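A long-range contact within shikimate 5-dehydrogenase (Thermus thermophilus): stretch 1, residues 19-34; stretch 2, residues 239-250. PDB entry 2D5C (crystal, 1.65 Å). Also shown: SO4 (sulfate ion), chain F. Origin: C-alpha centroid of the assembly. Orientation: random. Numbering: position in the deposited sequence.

Stretch 1 (19-34) MHAFALESLGLEGSYE
Stretch 2, residues 239-250: AFRLWTGLLPDP

Two segments of one chain, at least 210 residues apart in sequence wherever they touch, bury 535 Å² between them without a single hydrogen bond across the contact, which is van der Waals packing of apolar and aromatic groups. Helix 19-26 and helix 239-244 run in broadly the same sense, their axes crossing at -48° with a closest approach of 11.9 Å. CA atoms lie 7.9 Å apart for His-20 and Phe-240, narrowing to 5.3 Å for Ala-23 and Pro-248.

Phe-240 covers the most surface. With chi1 at -162° (t) and chi2 at 97°, its ring reaches into stretch 1. Ala-23 CB sits over one face, 4.2 Å from the ring centroid and 26° off the normal, a CH-pi geometry. Around the ring edge, His-20 CD2 lies 3.5 Å from Phe-240 CD1, while Leu-24 CD2 and Leu-29 CD1 each lie 3.8 Å from Phe-240 CZ.

Leu-27 follows in buried area. Its mt rotamer brings CD1 to 3.4 Å from Phe-240 CE2 and to 4.0 Å from both Leu-246 CB and Pro-248 CB, so one methyl touches the helix and the segment after it. Gly-28, at phi/psi 68/33, ends the first helix in a Schellman motif: Gly-28 N bonds Glu-25 O (3.0 Å) and Leu-29 N bonds Leu-24 O (2.8 Å). Leu-29, also mt, then places CD1 4.0 Å from Leu-246 CD1.

His-20 (chi1 -74°, chi2 90°) also meets the six-membered ring of Trp-243 obliquely, with ring centroids 5.8 Å apart and planes at 46°; Tyr-33 CE2 approaches Trp-243 CH2 at 4.0 Å. His-20 ND1 and NE2, Tyr-33 OH and Trp-243 NE1 find hydrogen-bond partners elsewhere in the structure.

Gly-245 (92/1) leaves the second helix. Thr-244 OG1 braces this exit, donating to Phe-240 O (2.9 Å) and accepting from Leu-246 N (3.0 Å). The extended segment beyond brings Pro-248 CB within 3.6 Å of Ala-23 CB, and Asp-249 O within 3.6 Å of Phe-22 CE2 at the ring edge.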

ATOM      1  N   MET A  19      -1.929   1.940 -21.446  1.00 31.31           N
ATOM      2  CA  MET A  19      -0.940   2.752 -20.744  1.00 29.73           C
ATOM      3  C   MET A  19      -0.106   1.944 -19.762  1.00 24.92           C
ATOM      4  O   MET A  19       1.106   2.105 -19.681  1.00 28.63           O
ATOM      5  CB  MET A  19      -1.610   3.870 -19.942  1.00 29.22           C
ATOM      6  CG  MET A  19      -2.237   4.977 -20.756  1.00 31.75           C
ATOM      7  SD  MET A  19      -2.592   6.375 -19.666  1.00 29.05           S
ATOM      8  CE  MET A  19      -3.907   5.704 -18.629  1.00 27.57           C
ATOM      9  N   HIS A  20      -0.775   1.095 -18.995  1.00 27.91           N
ATOM     10  CA  HIS A  20      -0.014   0.373 -17.977  1.00 28.44           C
ATOM     11  C   HIS A  20       0.717  -0.843 -18.559  1.00 25.21           C
ATOM     12  O   HIS A  20       1.707  -1.321 -18.021  1.00 28.52           O
ATOM     13  CB  HIS A  20      -0.987  -0.077 -16.885  1.00 26.09           C
ATOM     14  CG  HIS A  20      -1.400   1.112 -16.057  1.00 28.76           C
ATOM     15  ND1 HIS A  20      -2.478   1.881 -16.346  1.00 37.05           N
ATOM     16  CD2 HIS A  20      -0.788   1.618 -14.905  1.00 25.47           C
ATOM     17  CE1 HIS A  20      -2.515   2.828 -15.388  1.00 26.74           C
ATOM     18  NE2 HIS A  20      -1.515   2.695 -14.512  1.00 30.73           N
ATOM     19  N   ALA A  21       0.305  -1.342 -19.720  1.00 23.82           N
ATOM     20  CA  ALA A  21       1.052  -2.419 -20.357  1.00 26.29           C
ATOM     21  C   ALA A  21       2.407  -1.793 -20.654  1.00 26.40           C
ATOM     22  O   ALA A  21       3.453  -2.414 -20.459  1.00 31.53           O
ATOM     23  CB  ALA A  21       0.364  -2.856 -21.649  1.00 29.84           C
ATOM     24  N   PHE A  22       2.385  -0.543 -21.113  1.00 28.41           N
ATOM     25  CA  PHE A  22       3.619   0.179 -21.383  1.00 29.93           C
ATOM     26  C   PHE A  22       4.391   0.346 -20.073  1.00 32.78           C
ATOM     27  O   PHE A  22       5.596   0.120 -20.015  1.00 30.98           O
ATOM     28  CB  PHE A  22       3.339   1.574 -21.951  1.00 26.83           C
ATOM     29  CG  PHE A  22       4.513   2.505 -21.840  1.00 28.92           C
ATOM     30  CD1 PHE A  22       5.606   2.376 -22.696  1.00 30.27           C
ATOM     31  CD2 PHE A  22       4.573   3.451 -20.817  1.00 29.26           C
ATOM     32  CE1 PHE A  22       6.736   3.164 -22.533  1.00 27.77           C
ATOM     33  CE2 PHE A  22       5.703   4.245 -20.643  1.00 29.38           C
ATOM     34  CZ  PHE A  22       6.788   4.103 -21.501  1.00 33.18           C
ATOM     35  N   ALA A  23       3.690   0.758 -19.023  1.00 28.92           N
ATOM     36  CA  ALA A  23       4.346   0.975 -17.739  1.00 28.88           C
ATOM     37  C   ALA A  23       5.115  -0.267 -17.291  1.00 26.01           C
ATOM     38  O   ALA A  23       6.286  -0.188 -16.927  1.00 26.45           O
ATOM     39  CB  ALA A  23       3.302   1.374 -16.669  1.00 26.02           C
ATOM     40  N   LEU A  24       4.440  -1.410 -17.327  1.00 30.56           N
ATOM     41  CA  LEU A  24       5.032  -2.674 -16.908  1.00 28.58           C
ATOM     42  C   LEU A  24       6.291  -3.059 -17.674  1.00 33.70           C
ATOM     43  O   LEU A  24       7.330  -3.297 -17.067  1.00 32.93           O
ATOM     44  CB  LEU A  24       3.999  -3.793 -17.022  1.00 26.50           C
ATOM     45  CG  LEU A  24       2.907  -3.750 -15.954  1.00 28.31           C
ATOM     46  CD1 LEU A  24       1.726  -4.606 -16.371  1.00 30.17           C
ATOM     47  CD2 LEU A  24       3.488  -4.205 -14.622  1.00 29.83           C
ATOM     48  N   GLU A  25       6.207  -3.112 -19.001  1.00 32.86           N
ATOM     49  CA  GLU A  25       7.372  -3.494 -19.799  1.00 36.28           C
ATOM     50  C   GLU A  25       8.487  -2.465 -19.679  1.00 34.19           C
ATOM     51  O   GLU A  25       9.666  -2.815 -19.627  1.00 34.36           O
ATOM     52  CB  GLU A  25       6.970  -3.699 -21.269  1.00 37.88           C
ATOM     53  CG  GLU A  25       6.563  -2.447 -22.047  1.00 46.30           C
ATOM     54  CD  GLU A  25       7.753  -1.592 -22.467  1.00 49.99           C
ATOM     55  OE1 GLU A  25       8.833  -2.161 -22.748  1.00 51.58           O
ATOM     56  OE2 GLU A  25       7.605  -0.351 -22.535  1.00 48.21           O
ATOM     57  N   SER A  26       8.102  -1.196 -19.622  1.00 33.53           N
ATOM     58  CA  SER A  26       9.052  -0.100 -19.504  1.00 35.12           C
ATOM     59  C   SER A  26       9.910  -0.231 -18.248  1.00 34.50           C
ATOM     60  O   SER A  26      11.088   0.142 -18.236  1.00 35.24           O
ATOM     61  CB  SER A  26       8.298   1.229 -19.465  1.00 29.98           C
ATOM     62  OG  SER A  26       9.174   2.275 -19.105  1.00 48.40           O
ATOM     63  N   LEU A  27       9.305  -0.756 -17.189  1.00 29.78           N
ATOM     64  CA  LEU A  27       9.990  -0.934 -15.912  1.00 33.50           C
ATOM     65  C   LEU A  27      10.536  -2.350 -15.748  1.00 36.04           C
ATOM     66  O   LEU A  27      11.116  -2.683 -14.709  1.00 34.17           O
ATOM     67  CB  LEU A  27       9.024  -0.615 -14.767  1.00 30.43           C
ATOM     68  CG  LEU A  27       8.643   0.861 -14.637  1.00 31.72           C
ATOM     69  CD1 LEU A  27       7.474   0.998 -13.695  1.00 24.20           C
ATOM     70  CD2 LEU A  27       9.835   1.664 -14.137  1.00 32.14           C
ATOM     71  N   GLY A  28      10.335  -3.178 -16.773  1.00 33.18           N
ATOM     72  CA  GLY A  28      10.810  -4.551 -16.742  1.00 37.44           C
ATOM     73  C   GLY A  28      10.084  -5.422 -15.738  1.00 36.17           C
ATOM     74  O   GLY A  28      10.677  -6.328 -15.153  1.00 37.90           O
ATOM     75  N   LEU A  29       8.796  -5.154 -15.538  1.00 33.19           N
ATOM     76  CA  LEU A  29       7.990  -5.918 -14.595  1.00 31.16           C
ATOM     77  C   LEU A  29       7.004  -6.830 -15.298  1.00 31.12           C
ATOM     78  O   LEU A  29       6.470  -6.494 -16.353  1.00 35.81           O
ATOM     79  CB  LEU A  29       7.202  -4.969 -13.681  1.00 25.17           C
ATOM     80  CG  LEU A  29       8.036  -3.942 -12.931  1.00 27.97           C
ATOM     81  CD1 LEU A  29       7.140  -2.829 -12.391  1.00 30.64           C
ATOM     82  CD2 LEU A  29       8.774  -4.638 -11.810  1.00 26.95           C
ATOM     83  N   GLU A  30       6.753  -7.989 -14.701  1.00 33.53           N
ATOM     84  CA  GLU A  30       5.793  -8.922 -15.259  1.00 35.71           C
ATOM     85  C   GLU A  30       4.446  -8.654 -14.596  1.00 35.19           C
ATOM     86  O   GLU A  30       4.355  -8.523 -13.376  1.00 38.67           O
ATOM     87  CB  GLU A  30       6.235 -10.364 -15.004  1.00 45.81           C
ATOM     88  CG  GLU A  30       7.534 -10.729 -15.714  1.00 56.05           C
ATOM     89  CD  GLU A  30       7.903 -12.190 -15.553  1.00 63.18           C
ATOM     90  OE1 GLU A  30       7.098 -13.053 -15.968  1.00 66.60           O
ATOM     91  OE2 GLU A  30       8.995 -12.473 -15.012  1.00 62.30           O
ATOM     92  N   GLY A  31       3.405  -8.556 -15.405  1.00 34.57           N
ATOM     93  CA  GLY A  31       2.090  -8.298 -14.862  1.00 35.12           C
ATOM     94  C   GLY A  31       1.066  -8.021 -15.937  1.00 37.25           C
ATOM     95  O   GLY A  31       1.376  -8.014 -17.131  1.00 37.30           O
ATOM     96  N   SER A  32      -0.166  -7.789 -15.510  1.00 33.42           N
ATOM     97  CA  SER A  32      -1.246  -7.517 -16.436  1.00 34.92           C
ATOM     98  C   SER A  32      -2.135  -6.430 -15.867  1.00 34.17           C
ATOM     99  O   SER A  32      -2.132  -6.181 -14.665  1.00 34.43           O
ATOM    100  CB  SER A  32      -2.070  -8.782 -16.674  1.00 35.52           C
ATOM    101  OG  SER A  32      -2.558  -9.300 -15.448  1.00 35.02           O
ATOM    102  N   TYR A  33      -2.889  -5.793 -16.753  1.00 33.69           N
ATOM    103  CA  TYR A  33      -3.818  -4.727 -16.403  1.00 31.74           C
ATOM    104  C   TYR A  33      -4.988  -4.905 -17.364  1.00 38.00           C
ATOM    105  O   TYR A  33      -4.875  -4.603 -18.556  1.00 34.00           O
ATOM    106  CB  TYR A  33      -3.162  -3.354 -16.613  1.00 26.73           C
ATOM    107  CG  TYR A  33      -4.000  -2.190 -16.123  1.00 31.08           C
ATOM    108  CD1 TYR A  33      -5.228  -1.892 -16.714  1.00 33.08           C
ATOM    109  CD2 TYR A  33      -3.582  -1.411 -15.036  1.00 30.87           C
ATOM    110  CE1 TYR A  33      -6.030  -0.850 -16.235  1.00 33.46           C
ATOM    111  CE2 TYR A  33      -4.374  -0.366 -14.546  1.00 26.01           C
ATOM    112  CZ  TYR A  33      -5.596  -0.094 -15.150  1.00 31.97           C
ATOM    113  OH  TYR A  33      -6.401   0.923 -14.674  1.00 28.42           O
ATOM    114  N   GLU A  34      -6.103  -5.403 -16.837  1.00 38.63           N
ATOM    115  CA  GLU A  34      -7.307  -5.662 -17.621  1.00 41.02           C
ATOM    116  C   GLU A  34      -8.454  -4.702 -17.305  1.00 42.56           C
ATOM    117  O   GLU A  34      -8.454  -4.019 -16.276  1.00 41.95           O
ATOM    118  CB  GLU A  34      -7.793  -7.088 -17.349  1.00 45.59           C
ATOM    119  CG  GLU A  34      -8.106  -7.328 -15.869  1.00 49.74           C
ATOM    120  CD  GLU A  34      -8.943  -8.568 -15.613  1.00 52.87           C
ATOM    121  OE1 GLU A  34     -10.074  -8.647 -16.138  1.00 56.06           O
ATOM    122  OE2 GLU A  34      -8.472  -9.459 -14.876  1.00 57.55           O
ATOM    123  N   ALA A 239      -0.691   6.437  -9.987  1.00 19.31           N
ATOM    124  CA  ALA A 239      -1.326   5.274  -9.366  1.00 17.81           C
ATOM    125  C   ALA A 239      -0.346   4.104  -9.380  1.00 20.50           C
ATOM    126  O   ALA A 239      -0.252   3.337  -8.418  1.00 19.91           O
ATOM    127  CB  ALA A 239      -2.606   4.887 -10.117  1.00 20.03           C
ATOM    128  N   PHE A 240       0.382   3.963 -10.484  1.00 20.49           N
ATOM    129  CA  PHE A 240       1.359   2.883 -10.596  1.00 22.26           C
ATOM    130  C   PHE A 240       2.436   3.012  -9.515  1.00 25.14           C
ATOM    131  O   PHE A 240       2.885   2.007  -8.953  1.00 23.39           O
ATOM    132  CB  PHE A 240       2.009   2.892 -11.986  1.00 24.07           C
ATOM    133  CG  PHE A 240       2.685   1.601 -12.334  1.00 21.06           C
ATOM    134  CD1 PHE A 240       2.032   0.646 -13.104  1.00 22.11           C
ATOM    135  CD2 PHE A 240       3.970   1.333 -11.861  1.00 21.85           C
ATOM    136  CE1 PHE A 240       2.652  -0.577 -13.406  1.00 29.44           C
ATOM    137  CE2 PHE A 240       4.596   0.127 -12.151  1.00 24.79           C
ATOM    138  CZ  PHE A 240       3.938  -0.832 -12.925  1.00 30.83           C
ATOM    139  N   ARG A 241       2.859   4.241  -9.228  1.00 21.71           N
ATOM    140  CA  ARG A 241       3.861   4.446  -8.200  1.00 19.97           C
ATOM    141  C   ARG A 241       3.253   4.104  -6.847  1.00 22.32           C
ATOM    142  O   ARG A 241       3.934   3.560  -5.990  1.00 21.35           O
ATOM    143  CB  ARG A 241       4.385   5.890  -8.200  1.00 20.65           C
ATOM    144  CG  ARG A 241       5.541   6.101  -7.232  1.00 26.73           C
ATOM    145  CD  ARG A 241       6.071   7.516  -7.304  1.00 30.11           C
ATOM    146  NE  ARG A 241       5.040   8.490  -6.971  1.00 40.08           N
ATOM    147  CZ  ARG A 241       5.181   9.806  -7.098  1.00 45.15           C
ATOM    148  NH1 ARG A 241       6.318  10.319  -7.559  1.00 41.15           N
ATOM    149  NH2 ARG A 241       4.181  10.612  -6.758  1.00 44.23           N
ATOM    150  N   LEU A 242       1.975   4.428  -6.635  1.00 20.83           N
ATOM    151  CA  LEU A 242       1.353   4.072  -5.356  1.00 23.69           C
ATOM    152  C   LEU A 242       1.389   2.559  -5.181  1.00 21.74           C
ATOM    153  O   LEU A 242       1.694   2.057  -4.101  1.00 21.65           O
ATOM    154  CB  LEU A 242      -0.110   4.527  -5.283  1.00 23.80           C
ATOM    155  CG  LEU A 242      -0.410   6.021  -5.228  1.00 29.85           C
ATOM    156  CD1 LEU A 242      -1.910   6.223  -5.111  1.00 26.75           C
ATOM    157  CD2 LEU A 242       0.304   6.653  -4.054  1.00 38.39           C
ATOM    158  N   TRP A 243       1.077   1.829  -6.250  1.00 21.16           N
ATOM    159  CA  TRP A 243       1.058   0.373  -6.183  1.00 20.79           C
ATOM    160  C   TRP A 243       2.418  -0.306  -6.041  1.00 23.14           C
ATOM    161  O   TRP A 243       2.530  -1.311  -5.350  1.00 23.86           O
ATOM    162  CB  TRP A 243       0.391  -0.219  -7.431  1.00 22.47           C
ATOM    163  CG  TRP A 243      -1.030   0.164  -7.620  1.00 21.80           C
ATOM    164  CD1 TRP A 243      -1.976   0.364  -6.645  1.00 19.64           C
ATOM    165  CD2 TRP A 243      -1.690   0.375  -8.873  1.00 21.96           C
ATOM    166  NE1 TRP A 243      -3.185   0.693  -7.222  1.00 19.84           N
ATOM    167  CE2 TRP A 243      -3.036   0.707  -8.587  1.00 19.86           C
ATOM    168  CE3 TRP A 243      -1.272   0.313 -10.213  1.00 21.15           C
ATOM    169  CZ2 TRP A 243      -3.969   0.980  -9.592  1.00 22.69           C
ATOM    170  CZ3 TRP A 243      -2.211   0.585 -11.221  1.00 24.45           C
ATOM    171  CH2 TRP A 243      -3.539   0.915 -10.901  1.00 22.21           C
ATOM    172  N   THR A 244       3.447   0.238  -6.688  1.00 23.12           N
ATOM    173  CA  THR A 244       4.766  -0.407  -6.687  1.00 23.95           C
ATOM    174  C   THR A 244       5.952   0.344  -6.097  1.00 26.16           C
ATOM    175  O   THR A 244       6.976  -0.271  -5.792  1.00 23.89           O
ATOM    176  CB  THR A 244       5.194  -0.733  -8.120  1.00 22.95           C
ATOM    177  OG1 THR A 244       5.410   0.501  -8.827  1.00 23.58           O
ATOM    178  CG2 THR A 244       4.123  -1.527  -8.837  1.00 23.30           C
ATOM    179  N   GLY A 245       5.831   1.664  -5.978  1.00 21.73           N
ATOM    180  CA  GLY A 245       6.930   2.467  -5.487  1.00 24.37           C
ATOM    181  C   GLY A 245       7.766   2.943  -6.671  1.00 22.85           C
ATOM    182  O   GLY A 245       8.763   3.634  -6.503  1.00 26.41           O
ATOM    183  N   LEU A 246       7.347   2.575  -7.880  1.00 23.36           N
ATOM    184  CA  LEU A 246       8.068   2.962  -9.096  1.00 25.02           C
ATOM    185  C   LEU A 246       7.223   3.887  -9.965  1.00 23.50           C
ATOM    186  O   LEU A 246       6.033   3.655 -10.132  1.00 24.42           O
ATOM    187  CB  LEU A 246       8.437   1.714  -9.908  1.00 27.72           C
ATOM    188  CG  LEU A 246       9.408   0.728  -9.246  1.00 30.04           C
ATOM    189  CD1 LEU A 246       9.505  -0.536 -10.076  1.00 36.13           C
ATOM    190  CD2 LEU A 246      10.764   1.383  -9.093  1.00 33.75           C
ATOM    191  N   LEU A 247       7.844   4.926 -10.523  1.00 23.27           N
ATOM    192  CA  LEU A 247       7.119   5.855 -11.388  1.00 25.50           C
ATOM    193  C   LEU A 247       7.409   5.612 -12.875  1.00 25.72           C
ATOM    194  O   LEU A 247       8.518   5.863 -13.346  1.00 28.84           O
ATOM    195  CB  LEU A 247       7.478   7.306 -11.034  1.00 27.83           C
ATOM    196  CG  LEU A 247       6.710   8.425 -11.763  1.00 27.36           C
ATOM    197  CD1 LEU A 247       5.244   8.428 -11.353  1.00 26.58           C
ATOM    198  CD2 LEU A 247       7.335   9.770 -11.419  1.00 32.73           C
ATOM    199  N   PRO A 248       6.427   5.094 -13.625  1.00 27.03           N
ATOM    200  CA  PRO A 248       6.659   4.861 -15.054  1.00 25.96           C
ATOM    201  C   PRO A 248       6.672   6.234 -15.741  1.00 29.93           C
ATOM    202  O   PRO A 248       6.149   7.211 -15.188  1.00 28.22           O
ATOM    203  CB  PRO A 248       5.466   3.997 -15.458  1.00 28.07           C
ATOM    204  CG  PRO A 248       4.372   4.480 -14.528  1.00 25.91           C
ATOM    205  CD  PRO A 248       5.099   4.604 -13.213  1.00 25.18           C
ATOM    206  N   ASP A 249       7.261   6.324 -16.932  1.00 29.02           N
ATOM    207  CA  ASP A 249       7.329   7.607 -17.638  1.00 29.68           C
ATOM    208  C   ASP A 249       5.949   8.066 -18.092  1.00 25.02           C
ATOM    209  O   ASP A 249       5.312   7.410 -18.914  1.00 24.27           O
ATOM    210  CB  ASP A 249       8.241   7.514 -18.863  1.00 38.31           C
ATOM    211  CG  ASP A 249       8.484   8.868 -19.493  1.00 40.32           C
ATOM    212  OD1 ASP A 249       9.451   9.549 -19.093  1.00 47.30           O
ATOM    213  OD2 ASP A 249       7.691   9.266 -20.364  1.00 42.25           O
ATOM    214  N   PRO A 250       5.464   9.207 -17.559  1.00 23.36           N
ATOM    215  CA  PRO A 250       4.145   9.741 -17.913  1.00 28.70           C
ATOM    216  C   PRO A 250       3.958  10.022 -19.403  1.00 25.16           C
ATOM    217  O   PRO A 250       2.907   9.729 -19.967  1.00 27.55           O
ATOM    218  CB  PRO A 250       4.046  11.011 -17.061  1.00 28.30           C
ATOM    219  CG  PRO A 250       4.892  10.669 -15.860  1.00 30.13           C
ATOM    220  CD  PRO A 250       6.090  10.022 -16.503  1.00 29.82           C
TER
HETATM  221  S   SO4 F1402       3.889   8.145  -3.446  1.00 70.49           S
HETATM  222  O1  SO4 F1402       3.335   7.242  -4.674  1.00 67.85           O
HETATM  223  O2  SO4 F1402       3.737   7.301  -2.278  1.00 66.89           O
HETATM  224  O3  SO4 F1402       5.130   8.491  -3.669  1.00 72.43           O
HETATM  225  O4  SO4 F1402       2.942   9.229  -3.381  1.00 70.23           O